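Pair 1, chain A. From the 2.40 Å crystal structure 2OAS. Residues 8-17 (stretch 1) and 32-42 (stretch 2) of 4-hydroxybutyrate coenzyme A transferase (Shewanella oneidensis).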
# COMPACT_ATOMS: atom_id res chain seq x y z
N SER A 8 -16.70 13.69 -40.65
CA SER A 8 -16.14 14.75 -39.81
C SER A 8 -16.14 14.33 -38.34
O SER A 8 -16.94 13.49 -37.93
CB SER A 8 -16.94 16.04 -39.95
OG SER A 8 -18.22 15.90 -39.36
N ALA A 9 -15.24 14.92 -37.55
CA ALA A 9 -15.16 14.59 -36.13
C ALA A 9 -16.47 14.90 -35.42
O ALA A 9 -16.87 14.20 -34.50
CB ALA A 9 -14.03 15.35 -35.48
N LEU A 10 -17.14 15.97 -35.84
CA LEU A 10 -18.40 16.36 -35.22
C LEU A 10 -19.45 15.29 -35.48
O LEU A 10 -20.29 15.01 -34.62
CB LEU A 10 -18.85 17.71 -35.79
CG LEU A 10 -19.76 18.59 -34.93
CD1 LEU A 10 -20.00 19.91 -35.66
CD2 LEU A 10 -21.07 17.89 -34.65
N GLU A 11 -19.41 14.68 -36.66
CA GLU A 11 -20.37 13.64 -37.00
C GLU A 11 -20.18 12.42 -36.09
O GLU A 11 -21.15 11.78 -35.68
CB GLU A 11 -20.20 13.26 -38.46
CG GLU A 11 -21.23 12.28 -38.94
CD GLU A 11 -21.08 11.97 -40.41
OE1 GLU A 11 -21.71 11.00 -40.87
OE2 GLU A 11 -20.33 12.71 -41.10
N ALA A 12 -18.94 12.12 -35.77
CA ALA A 12 -18.63 11.00 -34.91
C ALA A 12 -19.08 11.27 -33.48
O ALA A 12 -19.69 10.43 -32.84
CB ALA A 12 -17.12 10.73 -34.93
N VAL A 13 -18.77 12.46 -32.99
CA VAL A 13 -19.13 12.82 -31.64
C VAL A 13 -20.64 12.95 -31.44
O VAL A 13 -21.14 12.79 -30.33
CB VAL A 13 -18.45 14.12 -31.24
CG1 VAL A 13 -18.87 14.52 -29.85
CG2 VAL A 13 -16.97 13.94 -31.29
N SER A 14 -21.36 13.22 -32.52
CA SER A 14 -22.81 13.38 -32.46
C SER A 14 -23.57 12.28 -31.74
O SER A 14 -24.56 12.55 -31.08
CB SER A 14 -23.37 13.55 -33.86
OG SER A 14 -23.06 14.84 -34.34
N LEU A 15 -23.12 11.04 -31.89
CA LEU A 15 -23.78 9.91 -31.25
C LEU A 15 -23.86 10.11 -29.74
O LEU A 15 -24.78 9.64 -29.10
CB LEU A 15 -23.06 8.60 -31.57
CG LEU A 15 -23.20 8.04 -32.99
CD1 LEU A 15 -22.72 9.04 -34.02
CD2 LEU A 15 -22.39 6.74 -33.11
N ILE A 16 -22.89 10.82 -29.17
CA ILE A 16 -22.91 11.06 -27.73
C ILE A 16 -24.19 11.81 -27.39
O ILE A 16 -24.52 12.81 -28.04
CB ILE A 16 -21.70 11.87 -27.26
CG1 ILE A 16 -20.41 11.09 -27.57
CG2 ILE A 16 -21.82 12.16 -25.76
CD1 ILE A 16 -19.12 11.76 -27.12
N ARG A 17 -24.92 11.31 -26.40
CA ARG A 17 -26.18 11.91 -25.94
C ARG A 17 -26.02 12.46 -24.52
O ARG A 17 -25.04 12.14 -23.84
CB ARG A 17 -27.30 10.88 -25.98
CG ARG A 17 -27.76 10.53 -27.40
CD ARG A 17 -28.61 11.65 -27.96
NE ARG A 17 -28.36 11.95 -29.38
CZ ARG A 17 -29.05 12.85 -30.08
NH1 ARG A 17 -28.76 13.07 -31.38
NH2 ARG A 17 -30.03 13.51 -29.48
N LYS A 32 -7.53 14.15 -29.23
CA LYS A 32 -7.71 15.58 -29.41
C LYS A 32 -8.67 15.93 -30.55
O LYS A 32 -9.55 16.79 -30.39
CB LYS A 32 -6.35 16.24 -29.67
CG LYS A 32 -6.39 17.76 -29.66
CD LYS A 32 -5.04 18.37 -30.00
CE LYS A 32 -5.13 19.88 -29.99
NZ LYS A 32 -6.23 20.34 -30.88
N VAL A 33 -8.51 15.27 -31.69
CA VAL A 33 -9.36 15.53 -32.84
C VAL A 33 -10.83 15.36 -32.50
O VAL A 33 -11.67 16.14 -32.93
CB VAL A 33 -9.03 14.57 -34.00
CG1 VAL A 33 -9.92 14.86 -35.19
CG2 VAL A 33 -7.58 14.71 -34.40
N LEU A 34 -11.13 14.32 -31.73
CA LEU A 34 -12.50 14.04 -31.34
C LEU A 34 -12.92 14.89 -30.17
O LEU A 34 -14.04 15.37 -30.13
CB LEU A 34 -12.64 12.56 -30.98
CG LEU A 34 -13.41 11.63 -31.94
CD1 LEU A 34 -13.14 12.00 -33.38
CD2 LEU A 34 -13.01 10.16 -31.66
N LEU A 35 -12.02 15.09 -29.21
CA LEU A 35 -12.36 15.88 -28.04
C LEU A 35 -12.62 17.34 -28.41
O LEU A 35 -13.41 18.01 -27.76
CB LEU A 35 -11.25 15.75 -26.98
CG LEU A 35 -11.08 14.41 -26.22
CD1 LEU A 35 -9.92 14.52 -25.27
CD2 LEU A 35 -12.34 14.03 -25.44
N ASP A 36 -11.98 17.84 -29.47
CA ASP A 36 -12.23 19.23 -29.87
C ASP A 36 -13.61 19.32 -30.48
O ASP A 36 -14.29 20.33 -30.33
CB ASP A 36 -11.18 19.73 -30.88
CG ASP A 36 -9.85 20.07 -30.22
OD1 ASP A 36 -9.78 20.07 -28.97
OD2 ASP A 36 -8.87 20.35 -30.95
N ALA A 37 -14.05 18.26 -31.16
CA ALA A 37 -15.38 18.30 -31.75
C ALA A 37 -16.43 18.22 -30.63
O ALA A 37 -17.52 18.77 -30.75
CB ALA A 37 -15.56 17.15 -32.72
N LEU A 38 -16.07 17.55 -29.54
CA LEU A 38 -16.97 17.40 -28.41
C LEU A 38 -17.04 18.71 -27.64
O LEU A 38 -17.98 18.97 -26.90
CB LEU A 38 -16.47 16.28 -27.49
CG LEU A 38 -17.25 15.98 -26.21
CD1 LEU A 38 -18.66 15.55 -26.56
CD2 LEU A 38 -16.53 14.91 -25.42
N ALA A 39 -16.02 19.55 -27.83
CA ALA A 39 -15.95 20.85 -27.16
C ALA A 39 -17.11 21.69 -27.64
O ALA A 39 -17.53 22.63 -26.96
CB ALA A 39 -14.63 21.54 -27.48
N LYS A 40 -17.63 21.36 -28.82
CA LYS A 40 -18.76 22.09 -29.37
C LYS A 40 -20.07 21.33 -29.23
O LYS A 40 -21.04 21.86 -28.70
CB LYS A 40 -18.50 22.45 -30.83
CG LYS A 40 -17.69 23.74 -30.97
CD LYS A 40 -16.28 23.48 -31.44
CE LYS A 40 -16.28 23.09 -32.90
NZ LYS A 40 -14.90 23.05 -33.45
N HIS A 41 -20.08 20.09 -29.70
CA HIS A 41 -21.28 19.24 -29.63
C HIS A 41 -21.85 19.18 -28.21
O HIS A 41 -23.07 19.18 -28.03
CB HIS A 41 -20.94 17.83 -30.11
CG HIS A 41 -22.09 16.86 -29.99
ND1 HIS A 41 -23.25 16.99 -30.72
CD2 HIS A 41 -22.25 15.77 -29.22
CE1 HIS A 41 -24.08 16.01 -30.42
NE2 HIS A 41 -23.50 15.26 -29.51
N ALA A 42 -20.97 19.10 -27.22
CA ALA A 42 -21.40 19.03 -25.83
C ALA A 42 -22.19 20.26 -25.41
O ALA A 42 -22.95 20.22 -24.45
CB ALA A 42 -20.19 18.86 -24.92

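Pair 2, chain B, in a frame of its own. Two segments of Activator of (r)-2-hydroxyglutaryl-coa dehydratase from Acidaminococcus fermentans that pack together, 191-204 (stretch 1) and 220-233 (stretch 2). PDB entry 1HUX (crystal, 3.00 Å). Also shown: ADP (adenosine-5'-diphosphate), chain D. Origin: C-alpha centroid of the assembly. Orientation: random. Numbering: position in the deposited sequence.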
# COMPACT_ATOMS: atom_id res chain seq x y z
N ILE B 191 11.81 -4.89 -9.27
CA ILE B 191 10.53 -4.20 -9.17
C ILE B 191 9.53 -4.79 -10.17
O ILE B 191 8.34 -4.92 -9.88
CB ILE B 191 10.70 -2.70 -9.42
CG1 ILE B 191 11.54 -2.09 -8.30
CG2 ILE B 191 9.35 -2.02 -9.49
CD1 ILE B 191 11.72 -0.59 -8.42
N HIS B 192 10.03 -5.18 -11.34
CA HIS B 192 9.21 -5.76 -12.38
C HIS B 192 8.65 -7.08 -11.95
O HIS B 192 7.45 -7.31 -12.09
CB HIS B 192 10.02 -5.92 -13.67
CG HIS B 192 10.30 -4.62 -14.35
ND1 HIS B 192 11.23 -4.49 -15.36
CD2 HIS B 192 9.78 -3.39 -14.16
CE1 HIS B 192 11.27 -3.24 -15.76
NE2 HIS B 192 10.40 -2.54 -15.05
N ARG B 193 9.49 -7.97 -11.42
CA ARG B 193 8.97 -9.25 -10.96
C ARG B 193 7.98 -9.00 -9.83
O ARG B 193 6.99 -9.72 -9.70
CB ARG B 193 10.10 -10.13 -10.45
CG ARG B 193 11.15 -10.41 -11.46
CD ARG B 193 12.12 -11.41 -10.92
NE ARG B 193 13.43 -11.27 -11.54
CZ ARG B 193 14.47 -10.67 -10.96
NH1 ARG B 193 14.35 -10.16 -9.72
NH2 ARG B 193 15.62 -10.59 -11.61
N SER B 194 8.24 -7.98 -9.03
CA SER B 194 7.36 -7.63 -7.92
C SER B 194 5.95 -7.32 -8.43
O SER B 194 4.95 -7.74 -7.83
CB SER B 194 7.93 -6.42 -7.17
OG SER B 194 7.13 -6.09 -6.04
N VAL B 195 5.88 -6.60 -9.54
CA VAL B 195 4.60 -6.24 -10.15
C VAL B 195 3.97 -7.50 -10.74
O VAL B 195 2.78 -7.79 -10.52
CB VAL B 195 4.80 -5.18 -11.29
CG1 VAL B 195 3.48 -4.87 -11.95
CG2 VAL B 195 5.40 -3.90 -10.71
N ALA B 196 4.78 -8.26 -11.47
CA ALA B 196 4.32 -9.50 -12.08
C ALA B 196 3.69 -10.37 -11.01
O ALA B 196 2.60 -10.92 -11.21
CB ALA B 196 5.48 -10.25 -12.76
N SER B 197 4.35 -10.47 -9.86
CA SER B 197 3.84 -11.28 -8.77
C SER B 197 2.42 -10.91 -8.37
O SER B 197 1.59 -11.79 -8.16
CB SER B 197 4.75 -11.18 -7.55
OG SER B 197 6.00 -11.80 -7.81
N ARG B 198 2.13 -9.61 -8.28
CA ARG B 198 0.77 -9.19 -7.89
C ARG B 198 -0.25 -9.54 -8.98
O ARG B 198 -1.36 -10.01 -8.69
CB ARG B 198 0.73 -7.68 -7.61
CG ARG B 198 1.39 -7.28 -6.32
CD ARG B 198 0.83 -8.09 -5.18
NE ARG B 198 1.88 -8.52 -4.26
CZ ARG B 198 3.03 -9.08 -4.64
NH1 ARG B 198 3.30 -9.28 -5.92
NH2 ARG B 198 3.92 -9.47 -3.72
N VAL B 199 0.14 -9.29 -10.23
CA VAL B 199 -0.75 -9.58 -11.34
C VAL B 199 -1.04 -11.07 -11.30
O VAL B 199 -2.20 -11.49 -11.31
CB VAL B 199 -0.09 -9.20 -12.69
CG1 VAL B 199 -0.90 -9.73 -13.84
CG2 VAL B 199 -0.01 -7.71 -12.79
N ILE B 200 0.02 -11.87 -11.24
CA ILE B 200 -0.14 -13.32 -11.16
C ILE B 200 -1.09 -13.68 -10.01
O ILE B 200 -1.87 -14.62 -10.13
CB ILE B 200 1.22 -14.02 -10.99
CG1 ILE B 200 2.08 -13.78 -12.24
CG2 ILE B 200 1.02 -15.50 -10.77
CD1 ILE B 200 3.35 -14.61 -12.31
N GLY B 201 -1.03 -12.93 -8.93
CA GLY B 201 -1.91 -13.17 -7.80
C GLY B 201 -3.37 -13.08 -8.21
O GLY B 201 -4.14 -14.01 -7.98
N LEU B 202 -3.77 -11.97 -8.83
CA LEU B 202 -5.15 -11.81 -9.29
C LEU B 202 -5.42 -12.87 -10.36
O LEU B 202 -6.45 -13.55 -10.35
CB LEU B 202 -5.36 -10.43 -9.94
CG LEU B 202 -5.68 -9.17 -9.12
CD1 LEU B 202 -7.06 -9.29 -8.53
CD2 LEU B 202 -4.63 -8.98 -8.02
N ALA B 203 -4.46 -12.99 -11.28
CA ALA B 203 -4.54 -13.92 -12.40
C ALA B 203 -5.04 -15.31 -12.04
O ALA B 203 -5.88 -15.86 -12.73
CB ALA B 203 -3.18 -14.02 -13.07
N ASN B 204 -4.52 -15.86 -10.96
CA ASN B 204 -4.92 -17.20 -10.57
C ASN B 204 -6.35 -17.37 -10.08
O ASN B 204 -6.90 -18.47 -10.15
CB ASN B 204 -3.92 -17.76 -9.55
CG ASN B 204 -2.52 -17.90 -10.14
OD1 ASN B 204 -2.36 -18.22 -11.32
ND2 ASN B 204 -1.51 -17.68 -9.31
N GLN B 220 3.40 -1.71 -22.46
CA GLN B 220 4.62 -1.38 -23.19
C GLN B 220 5.87 -1.90 -22.49
O GLN B 220 6.79 -2.41 -23.14
CB GLN B 220 4.72 0.13 -23.35
CG GLN B 220 3.63 0.70 -24.22
CD GLN B 220 3.45 2.18 -24.00
OE1 GLN B 220 4.41 2.94 -24.08
NE2 GLN B 220 2.23 2.59 -23.72
N ASN B 221 5.88 -1.76 -21.16
CA ASN B 221 7.00 -2.20 -20.33
C ASN B 221 7.26 -3.70 -20.54
O ASN B 221 6.69 -4.52 -19.83
CB ASN B 221 6.69 -1.92 -18.86
CG ASN B 221 7.92 -2.06 -17.97
OD1 ASN B 221 8.75 -2.95 -18.16
ND2 ASN B 221 8.03 -1.18 -16.97
N TYR B 222 8.10 -4.04 -21.50
CA TYR B 222 8.40 -5.44 -21.76
C TYR B 222 9.17 -6.06 -20.61
O TYR B 222 9.36 -7.27 -20.55
CB TYR B 222 9.16 -5.59 -23.08
CG TYR B 222 10.45 -4.81 -23.16
CD1 TYR B 222 11.59 -5.23 -22.49
CD2 TYR B 222 10.52 -3.64 -23.92
CE1 TYR B 222 12.78 -4.50 -22.57
CE2 TYR B 222 11.71 -2.90 -24.01
CZ TYR B 222 12.84 -3.34 -23.32
OH TYR B 222 14.02 -2.63 -23.37
N GLY B 223 9.63 -5.22 -19.69
CA GLY B 223 10.33 -5.74 -18.54
C GLY B 223 9.25 -6.46 -17.76
O GLY B 223 9.36 -7.63 -17.44
N VAL B 224 8.19 -5.72 -17.48
CA VAL B 224 7.06 -6.26 -16.75
C VAL B 224 6.45 -7.47 -17.46
O VAL B 224 6.30 -8.54 -16.88
CB VAL B 224 5.96 -5.20 -16.59
CG1 VAL B 224 4.72 -5.83 -15.97
CG2 VAL B 224 6.48 -4.03 -15.76
N ARG B 225 6.11 -7.31 -18.73
CA ARG B 225 5.48 -8.40 -19.47
C ARG B 225 6.33 -9.68 -19.44
O ARG B 225 5.80 -10.78 -19.30
CB ARG B 225 5.21 -7.96 -20.92
CG ARG B 225 4.23 -8.84 -21.70
CD ARG B 225 4.94 -9.49 -22.86
NE ARG B 225 5.59 -8.48 -23.68
CZ ARG B 225 6.58 -8.73 -24.54
NH1 ARG B 225 7.04 -9.97 -24.70
NH2 ARG B 225 7.12 -7.74 -25.23
N GLY B 226 7.64 -9.52 -19.57
CA GLY B 226 8.53 -10.67 -19.55
C GLY B 226 8.51 -11.33 -18.19
O GLY B 226 8.63 -12.55 -18.08
N ALA B 227 8.36 -10.52 -17.15
CA ALA B 227 8.32 -11.02 -15.78
C ALA B 227 7.07 -11.87 -15.67
O ALA B 227 7.06 -12.86 -14.93
CB ALA B 227 8.26 -9.85 -14.78
N LEU B 228 6.03 -11.47 -16.40
CA LEU B 228 4.76 -12.18 -16.41
C LEU B 228 4.86 -13.52 -17.15
O LEU B 228 4.28 -14.53 -16.73
CB LEU B 228 3.69 -11.30 -17.06
CG LEU B 228 3.00 -10.35 -16.08
CD1 LEU B 228 1.99 -9.52 -16.85
CD2 LEU B 228 2.29 -11.15 -14.98
N GLU B 229 5.60 -13.53 -18.25
CA GLU B 229 5.75 -14.76 -19.01
C GLU B 229 6.49 -15.79 -18.15
O GLU B 229 6.16 -16.98 -18.18
CB GLU B 229 6.51 -14.48 -20.31
CG GLU B 229 5.67 -13.70 -21.33
CD GLU B 229 6.40 -13.37 -22.62
OE1 GLU B 229 7.33 -12.54 -22.58
OE2 GLU B 229 6.04 -13.94 -23.68
N GLU B 230 7.46 -15.32 -17.36
CA GLU B 230 8.23 -16.19 -16.49
C GLU B 230 7.33 -16.77 -15.41
O GLU B 230 7.33 -17.98 -15.18
CB GLU B 230 9.36 -15.41 -15.82
CG GLU B 230 10.51 -15.06 -16.73
CD GLU B 230 11.60 -14.28 -16.00
OE1 GLU B 230 12.03 -14.72 -14.91
OE2 GLU B 230 12.02 -13.21 -16.51
N GLY B 231 6.57 -15.90 -14.76
CA GLY B 231 5.67 -16.35 -13.72
C GLY B 231 4.64 -17.36 -14.19
O GLY B 231 4.60 -18.48 -13.70
N LEU B 232 3.81 -16.96 -15.15
CA LEU B 232 2.76 -17.83 -15.67
C LEU B 232 3.28 -18.90 -16.63
O LEU B 232 2.57 -19.85 -16.96
CB LEU B 232 1.70 -16.99 -16.39
CG LEU B 232 1.12 -15.79 -15.65
CD1 LEU B 232 0.05 -15.17 -16.53
CD2 LEU B 232 0.55 -16.19 -14.29
N GLY B 233 4.52 -18.74 -17.08
CA GLY B 233 5.10 -19.71 -17.98
C GLY B 233 4.34 -19.94 -19.28
O GLY B 233 4.29 -21.07 -19.79
PB ADP D . -5.93 4.53 -17.20
O1B ADP D . -6.27 3.11 -16.85
O2B ADP D . -6.63 5.08 -18.48
O3B ADP D . -6.03 5.49 -16.02
PA ADP D . -3.69 3.85 -18.77
O1A ADP D . -3.65 4.76 -19.97
O2A ADP D . -4.10 2.46 -18.96
O3A ADP D . -4.52 4.57 -17.61
O5' ADP D . -2.31 3.95 -18.04
C5' ADP D . -1.23 3.46 -18.63
C4' ADP D . -0.08 3.28 -17.72
O4' ADP D . 1.09 2.93 -18.51
C3' ADP D . 0.39 4.50 -16.76
O3' ADP D . 0.90 4.01 -15.49
C2' ADP D . 1.42 5.13 -17.68
O2' ADP D . 2.48 5.94 -17.07
C1' ADP D . 2.02 3.89 -18.34
N9 ADP D . 2.88 4.12 -19.52
C8 ADP D . 2.58 4.91 -20.55
N7 ADP D . 3.48 4.92 -21.44
C5 ADP D . 4.47 4.08 -20.95
C6 ADP D . 5.74 3.63 -21.45
N6 ADP D . 6.25 4.04 -22.64
N1 ADP D . 6.45 2.75 -20.68
C2 ADP D . 5.96 2.35 -19.50
N3 ADP D . 4.78 2.71 -18.96
C4 ADP D . 4.08 3.58 -19.74

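Pair 1 and pair 2 each bring two helices together at a steep negative crossing angle, and 14 central residues superpose on N, CA and C with an RMSD of 0.7 Å. The helix axes approach to 8.3 Å at -72° in pair 1 and to 8.1 Å at -55° in pair 2. The fit is tightest in stretch 2, where A:Leu38 and B:Leu228 CA atoms fall 0.3 Å apart and A:Ala37 and B:Ala227 0.4 Å apart. Buried area is similar, 498 Å² against 568 Å².

The matched alanines A:Ala37 and B:Ala227 mark the common centre. Both point toward the partner stretch, and a lone CB lets the backbones draw close: A:Leu10 CA lies 5.0 Å from A:Ala37 CA, and B:Arg193 CA, at the matching position, lies 5.2 Å from B:Ala227 CA. What meets this methyl differs. In pair 1, A:Ala9 CB reaches A:Ala37 CB at 3.6 Å and A:Val13 CG2 reaches it at 3.8 Å. In pair 2 the match of A:Val13 is B:Ala196, whose CB touches B:Ala227 CB at 3.5 Å, while the match of A:Ala9 is the much larger B:His192.

That exchange is accompanied by a second one across the interface. A:Ala9 faces A:Val33, with A:Ala9 CB 4.1 Å from A:Val33 CG1; B:His192 faces B:Gly223, with B:His192 ND1 3.5 Å from B:Gly223 CA. An ideal CB on B:Gly223 would sit 2.4 Å from B:His192 ND1, a clash, so the bare backbone makes room for the imidazole. Over one face of that ring lie B:Asn221 OD1 and B:Val224 N, themselves joined by a 2.9 Å capping hydrogen bond from B:Val224 N to B:Asn221 OD1.

Farther along, the bulk is distributed differently. A:Val13 sits as a knob among A:Leu34, A:Ala37, A:Leu38 and A:His41, and its CG1 packs 3.5 Å from A:Leu38 CD1. B:Ala196 has only a methyl to offer there, with B:Ala196 CB 4.0 Å from B:Leu228 CD2. The same B:Leu228 CD2 also meets B:Val199 CG1 at 3.7 Å, much as A:Leu38 CD1 meets A:Ile16 CD1 at 3.9 Å; A:Ile16 and B:Val199 are matched positions.

The histidine of pair 1 belongs to the other helix. A:His41, with 97 Å² covered, donates from NE2 to A:Ile16 O at 3.0 Å and 172°, a nearly linear bond to an acceptor near the ring plane. A:Ser14 CA lies over the ring face, 3.8 Å from its centroid and 22° off the normal. The match of A:His41 is B:Gly231, which has no side chain, and B:Ile200 CD1 comes to 3.2 Å from B:Gly231 CA; an ideal CB there would lie only 1.9 Å from B:Ile200 CD1. Pair 2 has no clear cross-stretch hydrogen bond and closes this end with apolar contacts, including B:Ile200 CG1 to B:Leu232 CD2 at 3.5 Å.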